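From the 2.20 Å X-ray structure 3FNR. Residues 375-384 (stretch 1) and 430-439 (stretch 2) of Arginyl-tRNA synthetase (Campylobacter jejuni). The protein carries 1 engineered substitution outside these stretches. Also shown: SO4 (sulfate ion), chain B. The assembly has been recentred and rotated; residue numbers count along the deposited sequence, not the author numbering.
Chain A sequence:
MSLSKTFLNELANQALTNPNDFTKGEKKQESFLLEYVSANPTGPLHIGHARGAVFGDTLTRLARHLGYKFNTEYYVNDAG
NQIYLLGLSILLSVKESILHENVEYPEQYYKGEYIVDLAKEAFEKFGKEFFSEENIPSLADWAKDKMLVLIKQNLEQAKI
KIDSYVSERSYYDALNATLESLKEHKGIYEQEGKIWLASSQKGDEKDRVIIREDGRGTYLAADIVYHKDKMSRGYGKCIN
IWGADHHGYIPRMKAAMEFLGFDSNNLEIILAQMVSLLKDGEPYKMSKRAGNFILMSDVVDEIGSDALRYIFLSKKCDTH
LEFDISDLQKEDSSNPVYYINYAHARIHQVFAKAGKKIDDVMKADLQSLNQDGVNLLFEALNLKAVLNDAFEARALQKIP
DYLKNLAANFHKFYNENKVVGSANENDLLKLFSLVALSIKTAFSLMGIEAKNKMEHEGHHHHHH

Stretch 1 (375-384) NLLFEALNLK
Stretch 2 (430-439) KLFSLVALSI

Two helical segments of one chain pack side by side, running in broadly the same direction. The axes of helix 375-381 and helix 430-439 approach to 8.9 Å, and their N-to-C directions differ by 33°. Stretch 2 is helical throughout, with phi/psi near -63/-42 and i-to-i+4 bonds such as Ser438 N to Leu434 O at 3.1 Å. Stretch 1 has similar angles from Asn375 to Ala380. The register is set by two CA pairs: Leu377 CA lies 6.3 Å from Leu431 CA, and Ala380 CA lies 5.3 Å from Val435 CA. About 443 Å² of surface is buried, summed over both sides.

Asn375 (chi1 m) is exposed and out of reach of stretch 2, a place that suits a polar amide. Its carbonyl O accepts from Glu379 N at 2.8 Å. Leu376 (t, p) is the first residue to meet the partner, its CA-to-CB bond pointing toward it. Its CD2 packs against Leu431 CD2 at 4.1 Å, and its CG against Val435 CG2 at 4.0 Å, Val435 having chi1 t. These branched aliphatic groups can fill the space between the helices without polar atoms that would need partners.

Leu377 (t, p) sets off sideways, yet it makes close contacts. Its CB is 3.7 Å from CD1 of Leu431 (t, p), whose own side chain starts sideways and comes nearer at its end. Leu377 CD1 meets CD2 of Leu434 (t, p) at 3.6 Å, a typical van der Waals separation. Phe378 (chi1 t, chi2 81°) points away and is exposed, while the CA-to-CB bond of Glu379 (t, t, chi3 -160°) points sideways, and both carboxylate oxygens are hydrogen-bonded elsewhere in the structure.

Ala380 sits at the closer of the two CA pairs that define the register, and its side chain is a single methyl. Its CB points toward stretch 2 and touches Leu434 CG at 3.9 Å and Val435 CG2 at 4.4 Å, so this methyl occupies the space where Ala380 CA lies 5.3 Å from Val435 CA. The carbonyl of the same residue supplies the polar link: Ser438 (chi1 m) donates from OG to Ala380 O at 2.7 Å. Serine suits this place because its short side chain can bring a hydroxyl close to the neighbouring backbone, while its CB adds little bulk.

Leu381 (m, t; phi/psi -74/-21) starts sideways, but its end comes nearer, placing CD2 3.7 Å from Leu434 CD2. Leu434 thus packs against Leu377, Ala380 and Leu381. Asn382 (chi1 t, chi2 -132°) adopts -70/-5, a departure from the preceding helical psi values; its N donates to Phe378 O at 2.8 Å, and its side-chain end leads away from the partner.

Leu383 (t, p) returns to helical angles, -55/-44, and points toward stretch 2, laying CD2 3.7 Å from Ser438 O and 4.2 Å from Ser438 CB. Lys384 (t, t, chi3 -147°, chi4 m) extends instead into exposed surroundings, where its charged NZ donates to sulfate O4 at 2.7 Å.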

# COMPACT_ATOMS: atom_id res chain seq x y z
N ASN A 375 29.76 -3.77 -15.63
CA ASN A 375 28.58 -2.91 -15.56
C ASN A 375 27.44 -3.60 -14.82
O ASN A 375 26.79 -3.00 -13.96
CB ASN A 375 28.08 -2.52 -16.95
CG ASN A 375 29.00 -1.55 -17.66
OD1 ASN A 375 29.89 -0.94 -17.06
ND2 ASN A 375 28.77 -1.38 -18.96
N LEU A 376 27.22 -4.87 -15.14
CA LEU A 376 26.15 -5.66 -14.56
C LEU A 376 26.42 -5.93 -13.10
O LEU A 376 25.49 -5.93 -12.29
CB LEU A 376 25.97 -6.97 -15.33
CG LEU A 376 24.75 -7.85 -15.04
CD1 LEU A 376 23.44 -7.14 -15.33
CD2 LEU A 376 24.86 -9.13 -15.86
N LEU A 377 27.69 -6.15 -12.77
CA LEU A 377 28.14 -6.29 -11.39
C LEU A 377 27.86 -5.01 -10.61
O LEU A 377 27.27 -5.06 -9.52
CB LEU A 377 29.63 -6.63 -11.35
CG LEU A 377 30.42 -6.60 -10.03
CD1 LEU A 377 29.88 -7.60 -9.04
CD2 LEU A 377 31.89 -6.87 -10.30
N PHE A 378 28.28 -3.87 -11.17
CA PHE A 378 28.01 -2.58 -10.56
C PHE A 378 26.51 -2.38 -10.34
O PHE A 378 26.10 -1.98 -9.26
CB PHE A 378 28.54 -1.41 -11.40
CG PHE A 378 28.21 -0.06 -10.81
CD1 PHE A 378 28.99 0.47 -9.78
CD2 PHE A 378 27.11 0.68 -11.26
CE1 PHE A 378 28.69 1.71 -9.22
CE2 PHE A 378 26.80 1.92 -10.70
CZ PHE A 378 27.60 2.44 -9.68
N GLU A 379 25.73 -2.68 -11.38
CA GLU A 379 24.28 -2.54 -11.36
C GLU A 379 23.68 -3.38 -10.23
O GLU A 379 22.80 -2.90 -9.51
CB GLU A 379 23.68 -2.93 -12.71
CG GLU A 379 22.26 -2.43 -12.95
CD GLU A 379 21.75 -2.70 -14.36
OE1 GLU A 379 20.79 -2.03 -14.79
OE2 GLU A 379 22.32 -3.57 -15.06
N ALA A 380 24.16 -4.61 -10.08
CA ALA A 380 23.70 -5.48 -9.00
C ALA A 380 23.93 -4.83 -7.63
O ALA A 380 23.01 -4.75 -6.82
CB ALA A 380 24.38 -6.85 -9.07
N LEU A 381 25.14 -4.33 -7.42
CA LEU A 381 25.53 -3.74 -6.13
C LEU A 381 24.92 -2.36 -5.86
O LEU A 381 24.81 -1.94 -4.71
CB LEU A 381 27.06 -3.69 -6.00
CG LEU A 381 27.72 -5.06 -5.97
CD1 LEU A 381 29.22 -4.94 -6.17
CD2 LEU A 381 27.42 -5.78 -4.65
N ASN A 382 24.50 -1.68 -6.93
CA ASN A 382 23.91 -0.35 -6.86
C ASN A 382 22.50 -0.30 -6.23
O ASN A 382 21.95 0.78 -6.06
CB ASN A 382 23.84 0.25 -8.27
CG ASN A 382 23.55 1.76 -8.27
OD1 ASN A 382 22.68 2.24 -9.00
ND2 ASN A 382 24.28 2.50 -7.44
N LEU A 383 21.93 -1.46 -5.91
CA LEU A 383 20.59 -1.54 -5.30
C LEU A 383 20.48 -0.69 -4.02
O LEU A 383 19.52 0.04 -3.86
CB LEU A 383 20.17 -2.99 -5.02
CG LEU A 383 18.79 -3.25 -4.38
CD1 LEU A 383 17.66 -2.67 -5.20
CD2 LEU A 383 18.57 -4.72 -4.14
N LYS A 384 21.49 -0.78 -3.16
CA LYS A 384 21.56 -0.00 -1.91
C LYS A 384 21.31 1.49 -2.12
O LYS A 384 20.46 2.07 -1.46
CB LYS A 384 22.92 -0.20 -1.24
CG LYS A 384 22.95 0.16 0.25
CD LYS A 384 24.38 0.43 0.71
CE LYS A 384 24.60 0.02 2.16
NZ LYS A 384 23.54 0.46 3.12
N LYS A 430 29.14 -16.48 -10.19
CA LYS A 430 29.16 -15.60 -9.02
C LYS A 430 28.50 -14.26 -9.34
O LYS A 430 27.70 -13.74 -8.55
CB LYS A 430 30.59 -15.37 -8.51
CG LYS A 430 30.66 -14.69 -7.14
CD LYS A 430 32.10 -14.36 -6.76
CE LYS A 430 32.17 -13.42 -5.57
NZ LYS A 430 33.57 -13.28 -5.08
N LEU A 431 28.82 -13.73 -10.52
CA LEU A 431 28.15 -12.56 -11.04
C LEU A 431 26.64 -12.79 -11.02
O LEU A 431 25.90 -11.98 -10.46
CB LEU A 431 28.61 -12.25 -12.46
CG LEU A 431 27.87 -11.11 -13.18
CD1 LEU A 431 28.01 -9.82 -12.43
CD2 LEU A 431 28.37 -10.94 -14.60
N PHE A 432 26.21 -13.90 -11.60
CA PHE A 432 24.78 -14.23 -11.73
C PHE A 432 24.12 -14.35 -10.36
O PHE A 432 22.98 -13.90 -10.19
CB PHE A 432 24.58 -15.51 -12.54
CG PHE A 432 24.78 -15.35 -14.03
CD1 PHE A 432 24.30 -16.32 -14.90
CD2 PHE A 432 25.44 -14.24 -14.56
CE1 PHE A 432 24.48 -16.20 -16.26
CE2 PHE A 432 25.63 -14.11 -15.94
CZ PHE A 432 25.15 -15.09 -16.79
N SER A 433 24.84 -14.92 -9.40
CA SER A 433 24.30 -15.14 -8.05
C SER A 433 24.00 -13.81 -7.38
O SER A 433 23.06 -13.70 -6.59
CB SER A 433 25.26 -15.95 -7.19
OG SER A 433 26.36 -15.17 -6.77
N LEU A 434 24.79 -12.80 -7.72
CA LEU A 434 24.58 -11.46 -7.20
C LEU A 434 23.40 -10.75 -7.88
O LEU A 434 22.66 -10.02 -7.21
CB LEU A 434 25.86 -10.66 -7.34
CG LEU A 434 25.95 -9.37 -6.55
CD1 LEU A 434 25.92 -9.62 -5.04
CD2 LEU A 434 27.22 -8.72 -6.95
N VAL A 435 23.23 -10.95 -9.18
CA VAL A 435 22.06 -10.44 -9.92
C VAL A 435 20.76 -11.06 -9.39
O VAL A 435 19.79 -10.36 -9.14
CB VAL A 435 22.20 -10.69 -11.45
CG1 VAL A 435 20.98 -10.19 -12.22
CG2 VAL A 435 23.47 -10.01 -11.99
N ALA A 436 20.77 -12.37 -9.18
CA ALA A 436 19.64 -13.07 -8.59
C ALA A 436 19.28 -12.50 -7.22
O ALA A 436 18.10 -12.38 -6.89
CB ALA A 436 19.92 -14.57 -8.49
N LEU A 437 20.30 -12.12 -6.45
CA LEU A 437 20.11 -11.60 -5.10
C LEU A 437 19.47 -10.21 -5.10
O LEU A 437 18.59 -9.95 -4.28
CB LEU A 437 21.43 -11.60 -4.33
CG LEU A 437 21.45 -11.05 -2.89
CD1 LEU A 437 20.52 -11.83 -1.96
CD2 LEU A 437 22.86 -11.00 -2.35
N SER A 438 19.91 -9.34 -6.01
CA SER A 438 19.31 -8.02 -6.19
C SER A 438 17.86 -8.10 -6.65
O SER A 438 17.02 -7.32 -6.20
CB SER A 438 20.12 -7.19 -7.18
OG SER A 438 21.41 -6.94 -6.65
N ILE A 439 17.56 -9.05 -7.55
CA ILE A 439 16.20 -9.23 -8.05
C ILE A 439 15.29 -9.64 -6.89
O ILE A 439 14.26 -9.00 -6.64
CB ILE A 439 16.16 -10.24 -9.23
CG1 ILE A 439 16.72 -9.58 -10.49
CG2 ILE A 439 14.73 -10.73 -9.49
CD1 ILE A 439 16.93 -10.51 -11.65
S SO4 B . 23.41 2.83 6.28
O1 SO4 B . 24.46 3.74 6.76
O2 SO4 B . 22.77 2.22 7.43
O3 SO4 B . 22.44 3.60 5.51
O4 SO4 B . 23.98 1.78 5.43